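Local coordinates for insect fatty acid binding protein (Manduca sexta, PDB 1MDC), which binds fatty acids in a 1:1 molar ratio, holding the hydrophobic ligand in the interior of a beta-barrel, at residues L10-F16 with V125-K131; D36-Q40 with T52-G56; F64-F70 with K81-V86. The contacts are given in a common frame with arbitrary orientation. Where two conformers were deposited one is given. Residue numbers count along the deposited sequence, not the author numbering.

The chain forms the ten-stranded antiparallel barrel of the fatty acid-binding proteins. Strand 8-14 comes first, and its partner is the last strand, 122-131. Interaction 1 therefore pairs the two ends of the chain and encloses nearly all of the fold between its segments. The other two contacts lie within that span, one after the other. Interaction 2 closes the hairpin of strands 39-45 and 48-54, just after the two helices. Interaction 3 packs the connection between strands 60-64 and 70-74, where the barrel has its gap, against strand 78-87. Interactions 1 and 2 touch, with Tyr130 beside Gln40 at the fatty acid carboxylate. Interactions 2 and 3 do not touch, but both reach one bound sulfate.

Interaction 1: L10-F16 with V125-K131; sequences LVKQENF and VARRYYK. With PLM (palmitic acid), chain C.
The fatty acid carboxylate site of the barrel lies on this antiparallel pairing of the first and last strands, whose axes run at 159° and approach to 4.4 Å. Glu14 and Arg127 form a hydrogen-bonded pair, Gln13 and Arg128 a non-hydrogen-bonded pair. A classic beta bulge at Val11 (phi/psi -112/-28) and Lys12, both opposite Tyr129, shifts the register by one: Leu10 pairs with Tyr130 (non-hydrogen-bonded, CA-CA 4.2 Å). Val11 N to Tyr129 O is 2.7 Å, Tyr129 N to Lys12 O 2.9 Å.

Leu10, Gln13, Arg128 and Tyr130 share the ligand-facing side. Gln13 (chi1 p) accepts from Arg128 NE at OE1, 2.9 Å. The Arg128 guanidinium stacks flat on the Phe16 ring, centres 4.0 Å apart, a cation-pi contact. Leu10 CD1 sits over the Tyr130 ring, 4.0 Å from its centroid.

On the other face Tyr129 OH donates to Glu14 OE1 (2.6 Å) and accepts from Arg127 NH1 (3.0 Å). Palmitic acid O2 receives bonds from Arg128 NH1 (2.9 Å) and Tyr130 OH (2.6 Å).

Interaction 2: D36-Q40 with T52-G56; sequences DKPTQ and TSTGG. Unlike the reference sequence in segment 52-56: Gly56 (reference Ile). With SO4 (sulfate ion), chain B.
This is the open end of a beta hairpin, strands 39-45 and 48-54 of the fatty acid-binding barrel. The segments run antiparallel, their end-to-end directions 177° apart. Gln40 and Ser53 form a non-hydrogen-bonded pair, CA-CA 4.5 Å. Thr54 N donates to Thr39 O at 3.2 Å.

Thr39 and Thr54 are both p rotamers. Their side chains lie on the same face, and Thr39 OG1 and Thr54 OG1 share a 2.7 Å hydrogen bond. A water links Thr54 OG1 to Lys37 O, 2.7 Å from each. Another joins Thr39 OG1 (2.8 Å) to Thr52 O (3.0 Å). Gly55 has phi/psi 120/-151, which calls for glycine. A CB there would also clash with Asp36 OD1.

Gln40 (chi1 p, chi2 t) points into the barrel. Its OE1 bonds to Lys106 and its NE2 to the palmitic acid carboxylate, so it belongs to the ligand site. Gln40 NE2 also makes a weak 3.4 Å bond to sulfate O2; the ion probably comes from the crystallisation liquor. At the Asp36 end a side chain reaches the opposite backbone. Asp36, with chi1 t, points toward the other segment, and Asp36 OD1 accepts from Gly56 N at 2.8 Å.

Interaction 3: F64-F70 with K81-V86; sequences FKSGVEF and KSMYTV. With SO4 (sulfate ion), chain B.
Segment 64-70 is the connection between strands 60-64 and 70-74, where the fatty acid-binding barrel has its gap between neighbouring strands. It lies against strand 78-87. A type II turn spans Lys65 to Val68, with Gly67 at phi/psi 89/0, a conformation that calls for glycine. Gly67 N donates to Tyr84 O at 2.9 Å. At the other end Phe70 and Ser82 form an antiparallel hydrogen-bonded pair: Phe70 N to Ser82 O is 3.0 Å and Ser82 N to Phe70 O is 2.8 Å. Between these two points a single water bridges the backbones. It accepts from Tyr84 N (2.9 Å) and lies 2.8 Å from Lys65 O and 2.7 Å from Val68 O.

Three aromatic side chains pack together. Phe64 (chi1 p) and Tyr84 (chi1 m) stack face to face, centroids 4.1 Å apart and planes at 8°. Phe70 (chi1 p) and Tyr84 meet edge to edge, Phe70 CZ to Tyr84 CE1 3.8 Å. The face of Phe70 covers Ser82 CB, 4.2 Å from the ring centroid. Val86 CG2 lies at the Phe64 edge, 4.1 Å from Phe64 CE1. The Tyr84 ring also stacks with His93, and Tyr84 OH is 2.9 Å from sulfate O1. Lys81 NZ forms a salt bridge with Asp71. Beside the turn, Ser66 (chi1 t) accepts at OG from Val86 N, 3.0 Å away.

Interaction 1: L10-F16 with V125-K131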
loop_
_atom_site.group_PDB
_atom_site.type_symbol
_atom_site.label_atom_id
_atom_site.label_comp_id
_atom_site.label_asym_id
_atom_site.label_seq_id
_atom_site.Cartn_x
_atom_site.Cartn_y
_atom_site.Cartn_z
ATOM N N LEU A 10 -8.556 -7.593 -1.203
ATOM C CA LEU A 10 -9.317 -6.434 -1.639
ATOM C C LEU A 10 -10.772 -6.728 -1.966
ATOM O O LEU A 10 -11.072 -7.646 -2.736
ATOM C CB LEU A 10 -8.657 -5.859 -2.921
ATOM C CG LEU A 10 -9.375 -4.594 -3.403
ATOM C CD1 LEU A 10 -8.827 -3.374 -2.594
ATOM C CD2 LEU A 10 -8.958 -4.423 -4.828
ATOM N N VAL A 11 -11.673 -5.932 -1.392
ATOM C CA VAL A 11 -13.084 -6.112 -1.647
ATOM C C VAL A 11 -13.691 -4.971 -2.452
ATOM O O VAL A 11 -14.647 -5.177 -3.161
ATOM C CB VAL A 11 -13.935 -6.543 -0.475
ATOM C CG1 VAL A 11 -13.342 -7.827 0.034
ATOM C CG2 VAL A 11 -13.886 -5.552 0.609
ATOM N N LYS A 12 -13.146 -3.769 -2.358
ATOM C CA LYS A 12 -13.696 -2.628 -3.098
ATOM C C LYS A 12 -12.734 -1.456 -3.016
ATOM O O LYS A 12 -11.878 -1.418 -2.132
ATOM C CB LYS A 12 -14.987 -2.257 -2.356
ATOM C CG LYS A 12 -15.599 -0.892 -2.550
ATOM C CD LYS A 12 -16.789 -0.675 -1.618
ATOM C CE LYS A 12 -16.749 0.716 -1.018
ATOM N NZ LYS A 12 -17.965 1.088 -0.274
ATOM N N GLN A 13 -12.850 -0.496 -3.919
ATOM C CA GLN A 13 -11.957 0.653 -3.863
ATOM C C GLN A 13 -12.686 1.829 -4.508
ATOM O O GLN A 13 -13.575 1.579 -5.341
ATOM C CB GLN A 13 -10.598 0.391 -4.562
ATOM C CG GLN A 13 -10.759 -0.093 -5.977
ATOM C CD GLN A 13 -9.456 -0.648 -6.465
ATOM O OE1 GLN A 13 -8.509 -0.743 -5.712
ATOM N NE2 GLN A 13 -9.392 -1.003 -7.738
ATOM N N GLU A 14 -12.322 3.068 -4.124
ATOM C CA GLU A 14 -12.942 4.265 -4.648
ATOM C C GLU A 14 -11.888 5.285 -5.001
ATOM O O GLU A 14 -10.941 5.431 -4.243
ATOM C CB GLU A 14 -13.804 4.899 -3.507
ATOM C CG GLU A 14 -14.823 3.921 -3.019
ATOM C CD GLU A 14 -15.607 4.416 -1.859
ATOM O OE1 GLU A 14 -14.903 4.636 -0.786
ATOM O OE2 GLU A 14 -16.773 4.587 -1.930
ATOM N N ASN A 15 -12.062 5.985 -6.136
ATOM C CA ASN A 15 -11.133 7.022 -6.585
ATOM C C ASN A 15 -9.709 6.555 -6.799
ATOM O O ASN A 15 -8.793 7.374 -6.826
ATOM C CB ASN A 15 -11.157 8.260 -5.626
ATOM C CG ASN A 15 -12.533 8.909 -5.579
ATOM O OD1 ASN A 15 -13.346 8.760 -6.507
ATOM N ND2 ASN A 15 -12.818 9.616 -4.499
ATOM N N PHE A 16 -9.517 5.248 -6.955
ATOM C CA PHE A 16 -8.174 4.743 -7.160
ATOM C C PHE A 16 -7.627 5.152 -8.527
ATOM O O PHE A 16 -6.468 5.467 -8.690
ATOM C CB PHE A 16 -8.081 3.243 -6.848
ATOM C CG PHE A 16 -6.686 2.618 -6.775
ATOM C CD1 PHE A 16 -5.694 3.175 -5.985
ATOM C CD2 PHE A 16 -6.416 1.443 -7.495
ATOM C CE1 PHE A 16 -4.428 2.568 -5.901
ATOM C CE2 PHE A 16 -5.155 0.840 -7.442
ATOM C CZ PHE A 16 -4.172 1.416 -6.641
ATOM N N VAL A 125 -9.265 11.967 -2.406
ATOM C CA VAL A 125 -8.943 10.955 -1.399
ATOM C C VAL A 125 -9.336 9.635 -2.055
ATOM O O VAL A 125 -10.436 9.546 -2.611
ATOM C CB VAL A 125 -9.882 11.075 -0.158
ATOM C CG1 VAL A 125 -9.491 9.907 0.817
ATOM C CG2 VAL A 125 -9.589 12.408 0.531
ATOM N N ALA A 126 -8.465 8.618 -2.024
ATOM C CA ALA A 126 -8.785 7.310 -2.623
ATOM C C ALA A 126 -8.894 6.334 -1.462
ATOM O O ALA A 126 -8.217 6.564 -0.456
ATOM C CB ALA A 126 -7.710 6.759 -3.624
ATOM N N ARG A 127 -9.723 5.288 -1.597
ATOM C CA ARG A 127 -9.890 4.317 -0.539
ATOM C C ARG A 127 -9.832 2.923 -1.082
ATOM O O ARG A 127 -10.321 2.679 -2.179
ATOM C CB ARG A 127 -11.290 4.451 0.045
ATOM C CG ARG A 127 -11.345 5.512 1.106
ATOM C CD ARG A 127 -11.121 4.896 2.466
ATOM N NE ARG A 127 -11.139 5.799 3.587
ATOM C CZ ARG A 127 -12.261 6.136 4.211
ATOM N NH1 ARG A 127 -13.417 5.673 3.782
ATOM N NH2 ARG A 127 -12.212 6.970 5.271
ATOM N N ARG A 128 -9.232 2.019 -0.309
ATOM C CA ARG A 128 -9.141 0.614 -0.677
ATOM C C ARG A 128 -9.620 -0.119 0.567
ATOM O O ARG A 128 -9.116 0.124 1.649
ATOM C CB ARG A 128 -7.813 0.083 -1.182
ATOM C CG ARG A 128 -7.262 0.965 -2.343
ATOM C CD ARG A 128 -5.988 0.326 -2.868
ATOM N NE ARG A 128 -6.215 -0.571 -4.009
ATOM C CZ ARG A 128 -5.205 -1.293 -4.496
ATOM N NH1 ARG A 128 -3.981 -1.238 -3.954
ATOM N NH2 ARG A 128 -5.425 -2.054 -5.513
ATOM N N TYR A 129 -10.620 -0.965 0.400
ATOM C CA TYR A 129 -11.236 -1.742 1.463
ATOM C C TYR A 129 -10.871 -3.227 1.288
ATOM O O TYR A 129 -11.094 -3.842 0.231
ATOM C CB TYR A 129 -12.782 -1.580 1.430
ATOM C CG TYR A 129 -13.201 -0.139 1.499
ATOM C CD1 TYR A 129 -13.414 0.511 2.719
ATOM C CD2 TYR A 129 -13.393 0.581 0.320
ATOM C CE1 TYR A 129 -13.793 1.834 2.782
ATOM C CE2 TYR A 129 -13.783 1.923 0.365
ATOM C CZ TYR A 129 -13.991 2.545 1.567
ATOM O OH TYR A 129 -14.368 3.857 1.601
ATOM N N TYR A 130 -10.303 -3.806 2.349
ATOM C CA TYR A 130 -9.912 -5.201 2.307
ATOM C C TYR A 130 -10.574 -5.939 3.462
ATOM O O TYR A 130 -10.925 -5.342 4.469
ATOM C CB TYR A 130 -8.389 -5.219 2.542
ATOM C CG TYR A 130 -7.403 -4.677 1.503
ATOM C CD1 TYR A 130 -7.246 -3.315 1.318
ATOM C CD2 TYR A 130 -6.618 -5.576 0.771
ATOM C CE1 TYR A 130 -6.316 -2.845 0.365
ATOM C CE2 TYR A 130 -5.685 -5.125 -0.160
ATOM C CZ TYR A 130 -5.557 -3.747 -0.349
ATOM O OH TYR A 130 -4.636 -3.296 -1.231
ATOM N N LYS A 131 -10.735 -7.230 3.292
ATOM C CA LYS A 131 -11.350 -8.059 4.287
ATOM C C LYS A 131 -10.573 -9.381 4.472
ATOM O O LYS A 131 -10.106 -9.994 3.520
ATOM C CB LYS A 131 -12.735 -8.264 3.676
ATOM C CG LYS A 131 -13.777 -8.799 4.590
ATOM C CD LYS A 131 -14.615 -7.716 5.198
ATOM C CE LYS A 131 -15.979 -7.591 4.569
ATOM N NZ LYS A 131 -16.628 -6.309 4.890
HETATM C C1 PLM C . -2.511 -0.669 -0.431
HETATM O O1 PLM C . -2.374 -1.145 0.709
HETATM O O2 PLM C . -3.495 -0.909 -1.149
HETATM C C2 PLM C . -1.406 0.207 -1.062
HETATM C C3 PLM C . -1.704 0.795 -2.460
HETATM C C4 PLM C . -1.028 -0.043 -3.583
HETATM C C5 PLM C . 0.254 0.616 -4.133
HETATM C C6 PLM C . 0.051 1.174 -5.553
HETATM C C7 PLM C . 1.151 2.193 -5.819
HETATM C C8 PLM C . 1.323 2.613 -7.271
HETATM C C9 PLM C . 1.400 4.140 -7.222
HETATM C CA PLM C . 2.764 4.742 -7.591
HETATM C CB PLM C . 3.260 5.647 -6.452
HETATM C CC PLM C . 4.317 6.684 -6.912
HETATM C CD PLM C . 4.859 7.534 -5.717
HETATM C CE PLM C . 4.541 9.020 -5.850
HETATM C CF PLM C . 3.023 9.196 -5.850
HETATM C CG PLM C . 2.555 10.671 -5.946
HETATM O O HOH W 1 -6.957 -3.074 -7.904
#

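Interaction 2: D36-Q40 with T52-G56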
loop_
_atom_site.group_PDB
_atom_site.type_symbol
_atom_site.label_atom_id
_atom_site.label_comp_id
_atom_site.label_asym_id
_atom_site.label_seq_id
_atom_site.Cartn_x
_atom_site.Cartn_y
_atom_site.Cartn_z
ATOM N N ASP A 36 -6.368 -5.228 -10.585
ATOM C CA ASP A 36 -5.801 -6.180 -9.626
ATOM C C ASP A 36 -6.722 -6.558 -8.481
ATOM O O ASP A 36 -7.603 -5.791 -8.129
ATOM C CB ASP A 36 -4.616 -5.391 -8.997
ATOM C CG ASP A 36 -3.559 -6.119 -8.195
ATOM O OD1 ASP A 36 -3.524 -7.383 -8.436
ATOM O OD2 ASP A 36 -2.793 -5.548 -7.439
ATOM N N LYS A 37 -6.495 -7.738 -7.897
ATOM C CA LYS A 37 -7.272 -8.213 -6.752
ATOM C C LYS A 37 -6.178 -8.657 -5.769
ATOM O O LYS A 37 -5.993 -9.851 -5.519
ATOM C CB LYS A 37 -8.199 -9.386 -7.081
ATOM C CG LYS A 37 -9.438 -8.986 -7.900
ATOM C CD LYS A 37 -10.466 -8.146 -7.110
ATOM C CE LYS A 37 -11.741 -7.695 -7.847
ATOM N NZ LYS A 37 -12.619 -6.765 -7.076
ATOM N N PRO A 38 -5.421 -7.698 -5.239
ATOM C CA PRO A 38 -4.330 -8.011 -4.324
ATOM C C PRO A 38 -4.735 -8.476 -2.938
ATOM O O PRO A 38 -5.858 -8.258 -2.488
ATOM C CB PRO A 38 -3.590 -6.677 -4.096
ATOM C CG PRO A 38 -4.639 -5.589 -4.282
ATOM C CD PRO A 38 -5.697 -6.235 -5.215
ATOM N N THR A 39 -3.783 -9.128 -2.269
ATOM C CA THR A 39 -3.940 -9.627 -0.908
ATOM C C THR A 39 -2.703 -9.180 -0.166
ATOM O O THR A 39 -1.644 -8.973 -0.773
ATOM C CB THR A 39 -4.113 -11.126 -0.669
ATOM O OG1 THR A 39 -2.847 -11.775 -0.850
ATOM C CG2 THR A 39 -5.205 -11.695 -1.573
ATOM N N GLN A 40 -2.814 -9.019 1.142
ATOM C CA GLN A 40 -1.648 -8.617 1.899
ATOM C C GLN A 40 -1.670 -9.190 3.325
ATOM O O GLN A 40 -2.723 -9.261 3.960
ATOM C CB GLN A 40 -1.345 -7.145 1.807
ATOM C CG GLN A 40 -2.428 -6.316 2.375
ATOM C CD GLN A 40 -1.943 -4.915 2.359
ATOM O OE1 GLN A 40 -1.230 -4.477 3.255
ATOM N NE2 GLN A 40 -2.324 -4.235 1.319
ATOM N N THR A 52 3.765 -9.504 3.123
ATOM C CA THR A 52 3.698 -10.397 1.986
ATOM C C THR A 52 2.504 -9.952 1.154
ATOM O O THR A 52 1.399 -9.856 1.676
ATOM C CB THR A 52 3.434 -11.860 2.351
ATOM O OG1 THR A 52 4.540 -12.361 3.041
ATOM C CG2 THR A 52 3.223 -12.635 1.033
ATOM N N SER A 53 2.732 -9.666 -0.133
ATOM C CA SER A 53 1.679 -9.205 -1.047
ATOM C C SER A 53 1.630 -10.100 -2.303
ATOM O O SER A 53 2.660 -10.628 -2.718
ATOM C CB SER A 53 1.915 -7.762 -1.489
ATOM O OG SER A 53 3.142 -7.709 -2.183
ATOM N N THR A 54 0.415 -10.245 -2.883
ATOM C CA THR A 54 0.203 -11.028 -4.106
ATOM C C THR A 54 -0.567 -10.095 -5.042
ATOM O O THR A 54 -1.110 -9.065 -4.608
ATOM C CB THR A 54 -0.761 -12.247 -3.922
ATOM O OG1 THR A 54 -2.074 -11.836 -3.438
ATOM C CG2 THR A 54 -0.204 -13.218 -2.894
ATOM N N GLY A 55 -0.634 -10.441 -6.321
ATOM C CA GLY A 55 -1.368 -9.638 -7.295
ATOM C C GLY A 55 -0.494 -9.117 -8.415
ATOM O O GLY A 55 0.493 -9.738 -8.762
ATOM N N GLY A 56 -0.879 -7.973 -8.966
ATOM C CA GLY A 56 -0.163 -7.286 -10.033
ATOM C C GLY A 56 1.213 -6.993 -9.430
ATOM O O GLY A 56 1.337 -6.510 -8.295
HETATM S S SO4 B . 1.411 -1.271 1.446
HETATM O O1 SO4 B . 2.043 -1.445 2.759
HETATM O O2 SO4 B . 0.140 -1.964 1.419
HETATM O O3 SO4 B . 1.130 0.147 1.182
HETATM O O4 SO4 B . 2.307 -1.836 0.396
HETATM O O HOH W 2 -3.890 -11.604 -5.396
HETATM O O HOH W 3 -0.718 -11.945 1.019
#

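Interaction 3: F64-F70 with K81-V86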
loop_
_atom_site.group_PDB
_atom_site.type_symbol
_atom_site.label_atom_id
_atom_site.label_comp_id
_atom_site.label_asym_id
_atom_site.label_seq_id
_atom_site.Cartn_x
_atom_site.Cartn_y
_atom_site.Cartn_z
ATOM N N PHE A 64 10.936 -4.704 7.016
ATOM C CA PHE A 64 11.284 -3.328 7.297
ATOM C C PHE A 64 11.184 -3.076 8.775
ATOM O O PHE A 64 10.619 -3.903 9.485
ATOM C CB PHE A 64 10.281 -2.276 6.611
ATOM C CG PHE A 64 8.836 -2.571 6.874
ATOM C CD1 PHE A 64 8.198 -2.038 7.976
ATOM C CD2 PHE A 64 8.112 -3.382 5.988
ATOM C CE1 PHE A 64 6.838 -2.324 8.234
ATOM C CE2 PHE A 64 6.784 -3.687 6.234
ATOM C CZ PHE A 64 6.152 -3.150 7.376
ATOM N N LYS A 65 11.746 -1.929 9.174
ATOM C CA LYS A 65 11.759 -1.408 10.542
ATOM C C LYS A 65 10.950 -0.126 10.536
ATOM O O LYS A 65 11.067 0.659 9.611
ATOM C CB LYS A 65 13.082 -1.039 11.224
ATOM C CG LYS A 65 14.042 -2.195 11.093
ATOM C CD LYS A 65 15.336 -2.099 11.889
ATOM C CE LYS A 65 16.237 -3.301 11.599
ATOM N NZ LYS A 65 16.239 -4.330 12.631
ATOM N N SER A 66 10.141 0.080 11.567
ATOM C CA SER A 66 9.335 1.284 11.672
ATOM C C SER A 66 10.207 2.535 11.758
ATOM O O SER A 66 11.136 2.590 12.541
ATOM C CB SER A 66 8.379 1.166 12.856
ATOM O OG SER A 66 7.553 2.302 12.968
ATOM N N GLY A 67 9.947 3.560 10.952
ATOM C CA GLY A 67 10.749 4.771 11.022
ATOM C C GLY A 67 11.998 4.820 10.157
ATOM O O GLY A 67 12.717 5.816 10.157
ATOM N N VAL A 68 12.271 3.763 9.414
ATOM C CA VAL A 68 13.469 3.752 8.589
ATOM C C VAL A 68 13.144 3.755 7.108
ATOM O O VAL A 68 12.443 2.906 6.598
ATOM C CB VAL A 68 14.311 2.522 8.941
ATOM C CG1 VAL A 68 15.550 2.403 8.047
ATOM C CG2 VAL A 68 14.720 2.610 10.425
ATOM N N GLU A 69 13.673 4.720 6.409
ATOM C CA GLU A 69 13.411 4.788 4.987
ATOM C C GLU A 69 14.271 3.808 4.214
ATOM O O GLU A 69 15.406 3.548 4.597
ATOM C CB GLU A 69 13.989 6.120 4.516
ATOM C CG GLU A 69 13.259 7.374 4.967
ATOM C CD GLU A 69 13.517 8.555 4.029
ATOM O OE1 GLU A 69 14.394 8.364 3.063
ATOM O OE2 GLU A 69 12.974 9.599 4.178
ATOM N N PHE A 70 13.752 3.275 3.113
ATOM C CA PHE A 70 14.526 2.343 2.312
ATOM C C PHE A 70 14.114 2.398 0.842
ATOM O O PHE A 70 12.982 2.766 0.532
ATOM C CB PHE A 70 14.338 0.936 2.831
ATOM C CG PHE A 70 12.923 0.377 2.871
ATOM C CD1 PHE A 70 12.034 0.758 3.901
ATOM C CD2 PHE A 70 12.481 -0.557 1.931
ATOM C CE1 PHE A 70 10.757 0.216 3.941
ATOM C CE2 PHE A 70 11.198 -1.101 1.966
ATOM C CZ PHE A 70 10.324 -0.721 3.002
ATOM N N LYS A 81 11.125 5.580 -2.507
ATOM C CA LYS A 81 11.813 5.554 -1.245
ATOM C C LYS A 81 10.587 5.288 -0.332
ATOM O O LYS A 81 9.632 6.074 -0.358
ATOM C CB LYS A 81 12.432 6.845 -0.822
ATOM C CG LYS A 81 13.284 6.630 0.373
ATOM C CD LYS A 81 14.610 6.042 -0.045
ATOM C CE LYS A 81 15.745 6.989 0.240
ATOM N NZ LYS A 81 16.930 6.639 -0.514
ATOM N N SER A 82 10.536 4.198 0.451
ATOM C CA SER A 82 9.347 3.973 1.296
ATOM C C SER A 82 9.710 4.149 2.761
ATOM O O SER A 82 10.865 3.983 3.137
ATOM C CB SER A 82 8.857 2.464 1.184
ATOM O OG SER A 82 8.177 2.096 0.030
ATOM N N MET A 83 8.738 4.467 3.591
ATOM C CA MET A 83 8.976 4.604 5.009
ATOM C C MET A 83 7.696 4.181 5.706
ATOM O O MET A 83 6.654 4.792 5.481
ATOM C CB MET A 83 9.447 5.997 5.507
ATOM C CG MET A 83 10.026 5.956 6.905
ATOM S SD MET A 83 8.768 6.565 8.002
ATOM C CE MET A 83 9.262 8.243 8.112
ATOM N N TYR A 84 7.729 3.139 6.527
ATOM C CA TYR A 84 6.505 2.778 7.183
ATOM C C TYR A 84 6.663 3.107 8.663
ATOM O O TYR A 84 7.746 2.972 9.205
ATOM C CB TYR A 84 6.269 1.275 7.186
ATOM C CG TYR A 84 5.928 0.570 5.906
ATOM C CD1 TYR A 84 6.916 0.360 4.927
ATOM C CD2 TYR A 84 4.622 0.122 5.696
ATOM C CE1 TYR A 84 6.585 -0.314 3.770
ATOM C CE2 TYR A 84 4.279 -0.524 4.538
ATOM C CZ TYR A 84 5.289 -0.756 3.569
ATOM O OH TYR A 84 4.962 -1.439 2.416
ATOM N N THR A 85 5.571 3.541 9.292
ATOM C CA THR A 85 5.453 3.872 10.712
ATOM C C THR A 85 4.382 2.897 11.188
ATOM O O THR A 85 3.283 2.921 10.619
ATOM C CB THR A 85 4.887 5.280 10.945
ATOM O OG1 THR A 85 5.936 6.146 10.549
ATOM C CG2 THR A 85 4.692 5.414 12.426
ATOM N N VAL A 86 4.711 2.036 12.178
ATOM C CA VAL A 86 3.794 1.042 12.760
ATOM C C VAL A 86 3.410 1.604 14.133
ATOM O O VAL A 86 4.307 1.837 14.963
ATOM C CB VAL A 86 4.444 -0.312 12.872
ATOM C CG1 VAL A 86 3.364 -1.229 13.377
ATOM C CG2 VAL A 86 4.819 -0.764 11.459
HETATM S S SO4 B . 1.411 -1.271 1.446
HETATM O O1 SO4 B . 2.043 -1.445 2.759
HETATM O O2 SO4 B . 0.140 -1.964 1.419
HETATM O O3 SO4 B . 1.130 0.147 1.182
HETATM O O4 SO4 B . 2.307 -1.836 0.396
HETATM O O HOH W 4 10.107 1.664 7.125
#